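Local coordinates for multidrug resistance protein (Vibrio cholerae, PDB 1YC9) that forms a trimeric outer membrane channel of the outer membrane factor family and could be involved in efflux-based resistance to puromycin, acriflavine and tetraphenylarsonium chloride, at residues Pro47-Cys50 with Met51-Arg55; Lys117-Ala120 with Ala121-Ala125; Ser127-Ala130 with Ala131-Glu135; Glu270-Ala273 with Gln274-Gly277; Tyr338-Ala341 with Val342-Asn346. The protein carries 1 engineered substitution. All coordinates share one frame; numbering follows the deposited sequence.

Interaction 1: residues Pro47-Cys50 with Met51-Arg55; sequences PSLC and MAMAR. Engineered in segment 47-50: Cys50 (natural residue Glu). With HG (mercury (II) ion), chain C.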
loop_
_atom_site.group_PDB
_atom_site.type_symbol
_atom_site.label_atom_id
_atom_site.label_comp_id
_atom_site.label_asym_id
_atom_site.label_seq_id
_atom_site.Cartn_x
_atom_site.Cartn_y
_atom_site.Cartn_z
ATOM N N PRO A 47 14.637 -11.348 8.709
ATOM C CA PRO A 47 13.348 -10.814 9.166
ATOM C C PRO A 47 12.131 -11.164 8.290
ATOM O O PRO A 47 11.092 -11.458 8.832
ATOM C CB PRO A 47 13.601 -9.301 9.222
ATOM C CG PRO A 47 15.090 -9.204 9.476
ATOM C CD PRO A 47 15.672 -10.295 8.616
ATOM N N SER A 48 12.272 -11.138 6.980
ATOM C CA SER A 48 11.169 -11.492 6.104
ATOM C C SER A 48 10.762 -12.940 6.283
ATOM O O SER A 48 9.588 -13.270 6.264
ATOM C CB SER A 48 11.516 -11.211 4.649
ATOM O OG SER A 48 11.352 -9.840 4.363
ATOM N N LEU A 49 11.758 -13.793 6.466
ATOM C CA LEU A 49 11.520 -15.184 6.788
ATOM C C LEU A 49 10.731 -15.304 8.083
ATOM O O LEU A 49 9.701 -15.943 8.129
ATOM C CB LEU A 49 12.832 -15.948 6.933
ATOM C CG LEU A 49 12.614 -17.374 7.425
ATOM C CD1 LEU A 49 11.946 -18.198 6.358
ATOM C CD2 LEU A 49 13.862 -18.036 7.924
ATOM N N CYS A 50 11.240 -14.686 9.136
ATOM C CA CYS A 50 10.636 -14.820 10.443
ATOM C C CYS A 50 9.213 -14.296 10.498
ATOM O O CYS A 50 8.384 -14.879 11.167
ATOM C CB CYS A 50 11.510 -14.219 11.545
ATOM S SG CYS A 50 13.164 -14.936 11.629
ATOM N N MET A 51 8.931 -13.214 9.778
ATOM C CA MET A 51 7.601 -12.648 9.771
ATOM C C MET A 51 6.657 -13.638 9.098
ATOM O O MET A 51 5.539 -13.812 9.524
ATOM C CB MET A 51 7.572 -11.347 9.001
ATOM C CG MET A 51 8.217 -10.196 9.752
ATOM S SD MET A 51 8.161 -8.636 8.895
ATOM C CE MET A 51 6.470 -8.634 8.329
ATOM N N ALA A 52 7.105 -14.240 8.002
ATOM C CA ALA A 52 6.312 -15.237 7.316
ATOM C C ALA A 52 5.994 -16.472 8.211
ATOM O O ALA A 52 4.838 -16.934 8.228
ATOM C CB ALA A 52 7.020 -15.678 6.017
ATOM N N MET A 53 6.998 -16.988 8.912
ATOM C CA MET A 53 6.878 -18.074 9.889
ATOM C C MET A 53 5.838 -17.700 10.950
ATOM O O MET A 53 4.977 -18.476 11.321
ATOM C CB MET A 53 8.231 -18.335 10.606
ATOM C CG MET A 53 9.351 -18.917 9.699
ATOM S SD MET A 53 10.895 -19.488 10.445
ATOM C CE MET A 53 11.701 -18.056 11.201
ATOM N N ALA A 54 5.951 -16.472 11.439
ATOM C CA ALA A 54 5.084 -15.957 12.501
ATOM C C ALA A 54 3.633 -15.855 12.063
ATOM O O ALA A 54 2.724 -16.247 12.800
ATOM C CB ALA A 54 5.584 -14.617 12.986
ATOM N N ARG A 55 3.426 -15.365 10.845
ATOM C CA ARG A 55 2.089 -15.254 10.274
ATOM C C ARG A 55 1.428 -16.609 10.024
ATOM O O ARG A 55 0.202 -16.716 10.046
ATOM C CB ARG A 55 2.123 -14.433 8.984
ATOM C CG ARG A 55 2.478 -12.969 9.192
HETATM HG HG HG C . 12.799 -17.124 12.561
#
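Leu49 and Cys50 meet the Met53 side chain next to a mercury (II) ion that Cys50 binds. Cys50, an engineered residue that replaces the natural Glu, holds the metal through SG at 2.4 Å. Its SG lies beside the backbone N and anti to the carbonyl carbon (chi1 -58°), which carries the sulfur to the same flank of the helix as the Met53 side chain. The end of Met53 is doubtful: it is modelled in two conformers, and in the one described here CE falls implausibly close to the mercury, so it supports no claim of a second ligand. With that reservation, CE lies 3.9 Å from Leu49 CD2, the two side chains passing each other at a slant. The pairing rests more firmly on Met53 CG, 3.4 Å from Leu49 O.

Beneath these side chains the backbone fixes the spacing. Met53 N gives a nearly straight bond to Leu49 O, 3.0 Å with an N-H...O angle of 170°, and Ala54 N reaches Cys50 O at 2.9 Å. Two residues earlier, Met51 N bonds to Pro47 O at 2.9 Å, and the first side-chain carbons of Met51 lean on that acceptor, with CG 3.3 Å from Pro47 O.

Farther out, Ser48 and Ala52 touch helix 117-183 through Ile143 and Ala139. Pro47 and Cys50 pack on Ala343, and Ala54 on Glu340, all of the second subunit. These are the first two turns of helix 47-67, with i to i+4 alpha-helical hydrogen bonding at a subunit interface of the trimeric outer membrane factor fold.

Interaction 2: residues Lys117-Ala120 with Ala121-Ala125; sequences KNRA and AVVAA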
loop_
_atom_site.group_PDB
_atom_site.type_symbol
_atom_site.label_atom_id
_atom_site.label_comp_id
_atom_site.label_asym_id
_atom_site.label_seq_id
_atom_site.Cartn_x
_atom_site.Cartn_y
_atom_site.Cartn_z
ATOM N N LYS A 117 -23.647 -24.868 12.307
ATOM C CA LYS A 117 -23.008 -23.560 12.465
ATOM C C LYS A 117 -21.568 -23.654 12.946
ATOM O O LYS A 117 -20.674 -22.980 12.417
ATOM C CB LYS A 117 -23.820 -22.755 13.469
ATOM C CG LYS A 117 -23.464 -21.370 13.559
ATOM C CD LYS A 117 -24.445 -20.639 14.455
ATOM C CE LYS A 117 -24.286 -20.947 15.911
ATOM N NZ LYS A 117 -25.345 -20.253 16.635
ATOM N N ASN A 118 -21.361 -24.432 14.007
ATOM C CA ASN A 118 -20.046 -24.465 14.634
ATOM C C ASN A 118 -19.081 -25.279 13.777
ATOM O O ASN A 118 -17.928 -24.931 13.613
ATOM C CB ASN A 118 -20.132 -25.014 16.062
ATOM C CG ASN A 118 -20.946 -24.141 16.985
ATOM O OD1 ASN A 118 -21.221 -22.992 16.656
ATOM N ND2 ASN A 118 -21.280 -24.659 18.185
ATOM N N ARG A 119 -19.553 -26.363 13.200
ATOM C CA ARG A 119 -18.733 -27.051 12.257
ATOM C C ARG A 119 -18.298 -26.110 11.127
ATOM O O ARG A 119 -17.152 -26.108 10.719
ATOM C CB ARG A 119 -19.490 -28.229 11.672
ATOM C CG ARG A 119 -18.608 -29.014 10.739
ATOM C CD ARG A 119 -19.251 -30.302 10.277
ATOM N NE ARG A 119 -20.410 -29.991 9.462
ATOM C CZ ARG A 119 -21.159 -30.902 8.856
ATOM N NH1 ARG A 119 -20.856 -32.183 8.960
ATOM N NH2 ARG A 119 -22.205 -30.521 8.140
ATOM N N ALA A 120 -19.226 -25.280 10.595
ATOM C CA ALA A 120 -18.869 -24.393 9.514
ATOM C C ALA A 120 -17.813 -23.398 9.944
ATOM O O ALA A 120 -16.940 -23.005 9.168
ATOM C CB ALA A 120 -20.163 -23.618 8.996
ATOM N N ALA A 121 -17.866 -23.021 11.200
ATOM C CA ALA A 121 -16.885 -22.100 11.774
ATOM C C ALA A 121 -15.519 -22.734 11.750
ATOM O O ALA A 121 -14.531 -22.098 11.370
ATOM C CB ALA A 121 -17.265 -21.727 13.156
ATOM N N VAL A 122 -15.465 -24.013 12.098
ATOM C CA VAL A 122 -14.171 -24.678 12.064
ATOM C C VAL A 122 -13.686 -24.905 10.651
ATOM O O VAL A 122 -12.522 -24.676 10.394
ATOM C CB VAL A 122 -14.181 -25.975 12.883
ATOM C CG1 VAL A 122 -12.850 -26.689 12.788
ATOM C CG2 VAL A 122 -14.555 -25.642 14.261
ATOM N N VAL A 123 -14.563 -25.257 9.721
ATOM C CA VAL A 123 -14.171 -25.346 8.324
ATOM C C VAL A 123 -13.629 -24.036 7.737
ATOM O O VAL A 123 -12.644 -24.028 7.008
ATOM C CB VAL A 123 -15.304 -25.865 7.440
ATOM C CG1 VAL A 123 -14.876 -25.857 6.001
ATOM C CG2 VAL A 123 -15.656 -27.304 7.872
ATOM N N ALA A 124 -14.252 -22.940 8.133
ATOM C CA ALA A 124 -13.799 -21.628 7.742
ATOM C C ALA A 124 -12.416 -21.359 8.293
ATOM O O ALA A 124 -11.543 -20.934 7.568
ATOM C CB ALA A 124 -14.792 -20.564 8.219
ATOM N N ALA A 125 -12.203 -21.701 9.560
ATOM C CA ALA A 125 -10.911 -21.445 10.185
ATOM C C ALA A 125 -9.774 -22.338 9.597
ATOM O O ALA A 125 -8.627 -21.896 9.450
ATOM C CB ALA A 125 -11.019 -21.677 11.677
#
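Asn118 and Val122 meet through a flat peptide unit, not a flat side chain: Val122 CG2 sits 3.5 Å from Asn118 O. Neither the carboxamide of Asn118 nor the guanidinium of Arg119 puts a face or an edge against residues 121-125. The amide is occupied outside the pair, where its ND2 bonds to Asp111. The branch of Val122 that does the touching is the one beside the backbone N; with CG1 anti to that N (chi1 177°), CG2 is turned back over the preceding turn. Val123 repeats the pattern, its CG2 3.4 Å from Arg119 O. Ala121 CB closes on Asn118 O at 3.3 Å.

These are the opening turns of helix 117-183, one of the long helices of the outer membrane factor fold, which follows strand 98-111 of the beta domain. The carboxylate of Asp113 receives the N-H groups of both Asn118 and Arg119, and Lys117 NZ forms a salt bridge with Asp286 at the start of strand 286-298. Along the backbone, Val123 N bonds to Arg119 O at 2.9 Å with an angle of 169°, while Ala121 N to Lys117 O is longer, 3.1 Å, and more bent at 142°.

Interaction 3: residues Ser127-Ala130 with Ala131-Glu135; sequences SELA and AAEAE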
loop_
_atom_site.group_PDB
_atom_site.type_symbol
_atom_site.label_atom_id
_atom_site.label_comp_id
_atom_site.label_asym_id
_atom_site.label_seq_id
_atom_site.Cartn_x
_atom_site.Cartn_y
_atom_site.Cartn_z
ATOM N N SER A 127 -9.839 -23.526 6.553
ATOM C CA SER A 127 -9.661 -23.027 5.214
ATOM C C SER A 127 -8.750 -21.826 5.251
ATOM O O SER A 127 -7.914 -21.677 4.370
ATOM C CB SER A 127 -11.015 -22.683 4.573
ATOM O OG SER A 127 -11.784 -23.841 4.458
ATOM N N GLU A 128 -8.895 -20.971 6.261
ATOM C CA GLU A 128 -7.971 -19.863 6.446
ATOM C C GLU A 128 -6.579 -20.338 6.729
ATOM O O GLU A 128 -5.589 -19.773 6.267
ATOM C CB GLU A 128 -8.399 -18.907 7.581
ATOM C CG GLU A 128 -9.650 -18.137 7.160
ATOM C CD GLU A 128 -9.418 -17.036 6.114
ATOM O OE1 GLU A 128 -8.226 -16.785 5.693
ATOM O OE2 GLU A 128 -10.470 -16.414 5.712
ATOM N N LEU A 129 -6.497 -21.407 7.483
ATOM C CA LEU A 129 -5.161 -21.956 7.738
ATOM C C LEU A 129 -4.541 -22.481 6.442
ATOM O O LEU A 129 -3.362 -22.300 6.183
ATOM C CB LEU A 129 -5.241 -23.040 8.806
ATOM C CG LEU A 129 -3.930 -23.799 9.070
ATOM C CD1 LEU A 129 -2.834 -22.826 9.473
ATOM C CD2 LEU A 129 -4.134 -24.861 10.144
ATOM N N ALA A 130 -5.320 -23.165 5.632
ATOM C CA ALA A 130 -4.803 -23.642 4.349
ATOM C C ALA A 130 -4.364 -22.494 3.467
ATOM O O ALA A 130 -3.366 -22.578 2.749
ATOM C CB ALA A 130 -5.837 -24.552 3.598
ATOM N N ALA A 131 -5.094 -21.387 3.532
ATOM C CA ALA A 131 -4.686 -20.210 2.808
ATOM C C ALA A 131 -3.382 -19.654 3.383
ATOM O O ALA A 131 -2.488 -19.257 2.610
ATOM C CB ALA A 131 -5.796 -19.157 2.807
ATOM N N ALA A 132 -3.276 -19.652 4.707
ATOM C CA ALA A 132 -2.040 -19.212 5.363
ATOM C C ALA A 132 -0.815 -20.085 5.019
ATOM O O ALA A 132 0.339 -19.598 4.867
ATOM C CB ALA A 132 -2.231 -19.119 6.811
ATOM N N GLU A 133 -1.074 -21.369 4.871
ATOM C CA GLU A 133 -0.014 -22.304 4.465
ATOM C C GLU A 133 0.487 -21.952 3.058
ATOM O O GLU A 133 1.689 -21.862 2.815
ATOM C CB GLU A 133 -0.512 -23.735 4.560
ATOM C CG GLU A 133 -0.663 -24.221 5.973
ATOM C CD GLU A 133 -1.327 -25.586 6.102
ATOM O OE1 GLU A 133 -1.807 -26.097 5.079
ATOM O OE2 GLU A 133 -1.374 -26.113 7.241
ATOM N N ALA A 134 -0.452 -21.695 2.143
ATOM C CA ALA A 134 -0.139 -21.281 0.788
ATOM C C ALA A 134 0.589 -19.947 0.797
ATOM O O ALA A 134 1.541 -19.748 0.037
ATOM C CB ALA A 134 -1.415 -21.189 -0.052
ATOM N N GLU A 135 0.174 -19.025 1.658
ATOM C CA GLU A 135 0.835 -17.742 1.699
ATOM C C GLU A 135 2.272 -17.858 2.222
ATOM O O GLU A 135 3.128 -17.105 1.786
ATOM C CB GLU A 135 0.028 -16.735 2.496
ATOM C CG GLU A 135 -1.225 -16.352 1.729
ATOM C CD GLU A 135 -2.069 -15.331 2.439
ATOM O OE1 GLU A 135 -1.979 -15.236 3.671
ATOM O OE2 GLU A 135 -2.843 -14.612 1.747
#
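Glu133 reaches across Leu129 one turn earlier on helix 117-183, a long helix of the alpha-helical barrel that characterises outer membrane factors. Its side chain can be followed outward. CB stands 3.6 Å from Leu129 O and just as far from Ala130 O, astride two carbonyls of the preceding turn. CG, held beside the backbone N and anti to the carbonyl carbon (chi1 -72°), comes closer, 3.3 Å from Leu129 O. From there the chain runs extended, and CD is still 3.9 Å from that same oxygen. At the carboxylate the two oxygens part: OE1 lies 3.9 Å from Ala130 CA, whereas OE2 reaches across to Leu129, 3.9 Å from its CG. Within the two segments the carboxylate thus meets carbon atoms, without a hydrogen bond.

Leu129 also touches Ala59 and Gln60 of helix 47-67, while Glu133 rests on Leu56 of the same helix. The main chain supplies the regular frame: Glu133 N bonds to Leu129 O at 2.8 Å, and Ala134 N bonds to Ala130 O with an N-H...O angle of 163°.

On another side, Ala130 touches Trp267 of helix 260-281. Two further glutamates share an arginine from that helix: Arg268 binds Glu128 OE1 through NE and Glu135 OE2 through NH2. Its charge probably offsets theirs, and Glu128 OE1 stays 6.7 Å from Glu135 OE1.

Interaction 4: residues Glu270-Ala273 with Gln274-Gly277; sequences EAAA and QQVG
Helix 260-281, which leads into strand 286-298 of the beta domain, carries Glu270 and Gln274 on successive turns, four residues apart. The side chains approach through bends in both. Glu270 has CG anti to its main-chain nitrogen (chi1 -171°) and then curls at chi2, bringing OE2 to 3.8 Å from Gln274 CG. That methylene also lies 3.4 Å from Glu270 O. The carboxylate and amide planes are turned 40° apart, so the groups do not stack. The amide of Gln274 is probably turned over in the model, so no polar contact is assigned to its end.

Gln275 behaves differently. Its chain is extended beyond CG and lies back along the previous turn, with CG 3.3 Å from Ala271 O and CD beside the same oxygen. Val276 puts CG2 3.5 Å from Ala272 O.

In the backbone, Gln275 N bonds to Ala271 O at 3.0 Å. Val276 N is shared between two acceptors: a bond to Ala272 O, and a weak one to Ala273 O with an angle of 124°. Ala273 O in turn also receives Gly277 N at 3.2 Å, so this oxygen serves two donors.

The helix packs between two neighbours. Glu270 and Ala271 touch Ser127 and Glu128 on helix 117-183, where Gln274 also meets Ala120 and Val123. Ala272, Ala273 and Val276 pack on Tyr338 of helix 326-391.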
loop_
_atom_site.group_PDB
_atom_site.type_symbol
_atom_site.label_atom_id
_atom_site.label_comp_id
_atom_site.label_asym_id
_atom_site.label_seq_id
_atom_site.Cartn_x
_atom_site.Cartn_y
_atom_site.Cartn_z
ATOM N N GLU A 270 -13.673 -20.422 -0.074
ATOM C CA GLU A 270 -14.284 -21.466 0.744
ATOM C C GLU A 270 -14.660 -21.040 2.173
ATOM O O GLU A 270 -15.744 -21.346 2.627
ATOM C CB GLU A 270 -13.379 -22.712 0.811
ATOM C CG GLU A 270 -14.095 -23.897 1.463
ATOM C CD GLU A 270 -15.438 -24.181 0.825
ATOM O OE1 GLU A 270 -15.412 -24.386 -0.403
ATOM O OE2 GLU A 270 -16.500 -24.155 1.534
ATOM N N ALA A 271 -13.754 -20.344 2.855
ATOM C CA ALA A 271 -13.965 -19.862 4.203
ATOM C C ALA A 271 -15.166 -18.913 4.233
ATOM O O ALA A 271 -16.083 -19.086 5.053
ATOM C CB ALA A 271 -12.730 -19.149 4.683
ATOM N N ALA A 272 -15.197 -18.005 3.254
ATOM C CA ALA A 272 -16.349 -17.073 3.093
ATOM C C ALA A 272 -17.669 -17.777 2.853
ATOM O O ALA A 272 -18.680 -17.370 3.400
ATOM C CB ALA A 272 -16.069 -16.027 1.995
ATOM N N ALA A 273 -17.685 -18.824 2.024
ATOM C CA ALA A 273 -18.854 -19.619 1.772
ATOM C C ALA A 273 -19.384 -20.216 3.065
ATOM O O ALA A 273 -20.567 -20.208 3.330
ATOM C CB ALA A 273 -18.521 -20.757 0.737
ATOM N N GLN A 274 -18.484 -20.751 3.884
ATOM C CA GLN A 274 -18.839 -21.338 5.174
ATOM C C GLN A 274 -19.448 -20.280 6.091
ATOM O O GLN A 274 -20.373 -20.579 6.854
ATOM C CB GLN A 274 -17.599 -21.910 5.876
ATOM C CG GLN A 274 -16.975 -23.207 5.222
ATOM C CD GLN A 274 -17.966 -24.337 5.064
ATOM O OE1 GLN A 274 -18.013 -24.998 4.035
ATOM N NE2 GLN A 274 -18.731 -24.576 6.081
ATOM N N GLN A 275 -18.891 -19.071 6.052
ATOM C CA GLN A 275 -19.406 -17.960 6.847
ATOM C C GLN A 275 -20.839 -17.550 6.428
ATOM O O GLN A 275 -21.611 -17.070 7.269
ATOM C CB GLN A 275 -18.429 -16.785 6.865
ATOM C CG GLN A 275 -17.128 -17.146 7.540
ATOM C CD GLN A 275 -15.982 -16.171 7.342
ATOM O OE1 GLN A 275 -15.005 -16.229 8.101
ATOM N NE2 GLN A 275 -16.045 -15.338 6.319
ATOM N N VAL A 276 -21.189 -17.750 5.169
ATOM C CA VAL A 276 -22.546 -17.550 4.701
ATOM C C VAL A 276 -23.402 -18.592 5.391
ATOM O O VAL A 276 -24.510 -18.298 5.863
ATOM C CB VAL A 276 -22.678 -17.608 3.144
ATOM C CG1 VAL A 276 -24.114 -17.646 2.711
ATOM C CG2 VAL A 276 -21.958 -16.467 2.506
ATOM N N GLY A 277 -22.905 -19.845 5.446
ATOM C CA GLY A 277 -23.629 -20.856 6.158
ATOM C C GLY A 277 -23.862 -20.549 7.630
ATOM O O GLY A 277 -24.932 -20.836 8.136
#

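Interaction 5: residues Tyr338-Ala341 with Val342-Asn346; sequences YQEA and VAQYN
Val342 comes first, and its CG2 lies over one face of the Tyr338 ring. The methyl is 3.8 Å from the ring centroid, 23° off the normal, a CH-pi contact displaced toward the rim; its nearest ring atom is Tyr338 CZ at 3.5 Å. CG2 is the branch beside the backbone N, and it also leans on Tyr338 O at 3.3 Å. The tyrosine is placed by its own first torsion, with CG anti to N (chi1 175°), which lets the ring reach along the helix over the next turn.

Ala343 adds a backbone bond, N to Gln339 O at 3.0 Å. Its CB contacts the Gln339 and Glu340 carbonyls.

Gln344 carries the second side-chain contact. Its N bonds to Glu340 O at 2.8 Å, and its chain runs extended back toward Glu340, where CD lies 3.9 Å from Glu340 CG. The amide and carboxylate planes are stacked, only 8° apart, without a hydrogen bond between them. Gln344 OE1 also passes 3.6 Å from Ala341 CA.

Tyr345 follows, its N bonded to Ala341 O at 2.9 Å, while its ring leads off to Ile262 of helix 260-281. Gln344 packs on Met51, and Asn346 on Pro47, of the third subunit.

Chemically, the pairing of Glu340 and Gln344 depends on a third residue. Arg337 NH1 makes a salt bridge to Glu340 OE1 and a hydrogen bond to Gln344 OE1, so one guanidinium nitrogen serves both oxygens and probably steadies the negative charge beside the amide.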
loop_
_atom_site.group_PDB
_atom_site.type_symbol
_atom_site.label_atom_id
_atom_site.label_comp_id
_atom_site.label_asym_id
_atom_site.label_seq_id
_atom_site.Cartn_x
_atom_site.Cartn_y
_atom_site.Cartn_z
ATOM N N TYR A 338 -18.511 -13.261 0.726
ATOM C CA TYR A 338 -18.340 -14.380 -0.221
ATOM C C TYR A 338 -18.145 -13.910 -1.638
ATOM O O TYR A 338 -17.265 -14.367 -2.362
ATOM C CB TYR A 338 -19.497 -15.345 -0.154
ATOM C CG TYR A 338 -19.413 -16.424 -1.165
ATOM C CD1 TYR A 338 -20.317 -16.496 -2.190
ATOM C CD2 TYR A 338 -18.392 -17.383 -1.107
ATOM C CE1 TYR A 338 -20.247 -17.468 -3.136
ATOM C CE2 TYR A 338 -18.304 -18.355 -2.072
ATOM C CZ TYR A 338 -19.235 -18.408 -3.076
ATOM O OH TYR A 338 -19.167 -19.387 -4.044
ATOM N N GLN A 339 -18.994 -12.976 -2.051
ATOM C CA GLN A 339 -18.921 -12.425 -3.386
ATOM C C GLN A 339 -17.589 -11.723 -3.629
ATOM O O GLN A 339 -17.003 -11.877 -4.710
ATOM C CB GLN A 339 -20.134 -11.493 -3.608
ATOM C CG GLN A 339 -21.420 -12.262 -3.710
ATOM C CD GLN A 339 -22.671 -11.364 -3.808
ATOM O OE1 GLN A 339 -23.123 -11.033 -4.907
ATOM N NE2 GLN A 339 -23.247 -11.050 -2.691
ATOM N N GLU A 340 -17.116 -10.960 -2.648
ATOM C CA GLU A 340 -15.852 -10.319 -2.694
ATOM C C GLU A 340 -14.732 -11.357 -2.849
ATOM O O GLU A 340 -13.833 -11.189 -3.677
ATOM C CB GLU A 340 -15.611 -9.552 -1.437
ATOM C CG GLU A 340 -14.279 -8.858 -1.415
ATOM C CD GLU A 340 -14.004 -8.199 -0.112
ATOM O OE1 GLU A 340 -14.124 -8.877 0.953
ATOM O OE2 GLU A 340 -13.658 -7.018 -0.152
ATOM N N ALA A 341 -14.794 -12.388 -2.024
ATOM C CA ALA A 341 -13.742 -13.424 -2.046
ATOM C C ALA A 341 -13.691 -14.170 -3.387
ATOM O O ALA A 341 -12.587 -14.506 -3.887
ATOM C CB ALA A 341 -13.924 -14.367 -0.880
ATOM N N VAL A 342 -14.843 -14.403 -4.003
ATOM C CA VAL A 342 -14.921 -15.061 -5.310
ATOM C C VAL A 342 -14.316 -14.121 -6.362
ATOM O O VAL A 342 -13.584 -14.552 -7.261
ATOM C CB VAL A 342 -16.364 -15.447 -5.671
ATOM C CG1 VAL A 342 -16.539 -15.793 -7.130
ATOM C CG2 VAL A 342 -16.847 -16.559 -4.814
ATOM N N ALA A 343 -14.622 -12.834 -6.237
ATOM C CA ALA A 343 -14.112 -11.862 -7.180
ATOM C C ALA A 343 -12.612 -11.757 -7.015
ATOM O O ALA A 343 -11.888 -11.630 -8.020
ATOM C CB ALA A 343 -14.771 -10.482 -6.973
ATOM N N GLN A 344 -12.148 -11.803 -5.762
ATOM C CA GLN A 344 -10.733 -11.788 -5.474
ATOM C C GLN A 344 -10.021 -12.995 -6.105
ATOM O O GLN A 344 -8.933 -12.836 -6.675
ATOM C CB GLN A 344 -10.441 -11.672 -3.995
ATOM C CG GLN A 344 -10.651 -10.271 -3.441
ATOM C CD GLN A 344 -10.634 -10.226 -1.913
ATOM O OE1 GLN A 344 -11.070 -11.179 -1.259
ATOM N NE2 GLN A 344 -10.195 -9.092 -1.341
ATOM N N TYR A 345 -10.641 -14.162 -6.010
ATOM C CA TYR A 345 -10.095 -15.369 -6.630
ATOM C C TYR A 345 -10.006 -15.148 -8.160
ATOM O O TYR A 345 -8.960 -15.419 -8.785
ATOM C CB TYR A 345 -10.967 -16.584 -6.286
ATOM C CG TYR A 345 -10.642 -17.820 -7.072
ATOM C CD1 TYR A 345 -9.553 -18.623 -6.714
ATOM C CD2 TYR A 345 -11.363 -18.158 -8.211
ATOM C CE1 TYR A 345 -9.216 -19.739 -7.465
ATOM C CE2 TYR A 345 -11.043 -19.279 -8.961
ATOM C CZ TYR A 345 -9.976 -20.073 -8.565
ATOM O OH TYR A 345 -9.641 -21.189 -9.288
ATOM N N ASN A 346 -11.101 -14.664 -8.754
ATOM C CA ASN A 346 -11.176 -14.440 -10.181
ATOM C C ASN A 346 -10.113 -13.471 -10.614
ATOM O O ASN A 346 -9.422 -13.724 -11.603
ATOM C CB ASN A 346 -12.593 -14.029 -10.620
ATOM C CG ASN A 346 -13.607 -15.244 -10.582
ATOM O OD1 ASN A 346 -13.209 -16.392 -10.665
ATOM N ND2 ASN A 346 -14.902 -14.955 -10.491
#

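Overall arrangement
From the N terminus the five contacts run in series, each a continuous helical stretch of about two turns; none closes a long loop, and none nests in or crosses another. Interaction 1 opens helix 47-67. Interactions 2 and 3 adjoin in sequence on helix 117-183, their centres about 15 Å apart. Interaction 4, on helix 260-281, touches both, its centre only about 8 Å from that of interaction 2, and packs on interaction 5 of helix 326-391 as well. Residues 270-277 thus join two long helices within one subunit, while interaction 1 of one subunit packs on interaction 5 of a neighbouring subunit, although within one chain their nearest atoms are about 17 Å apart.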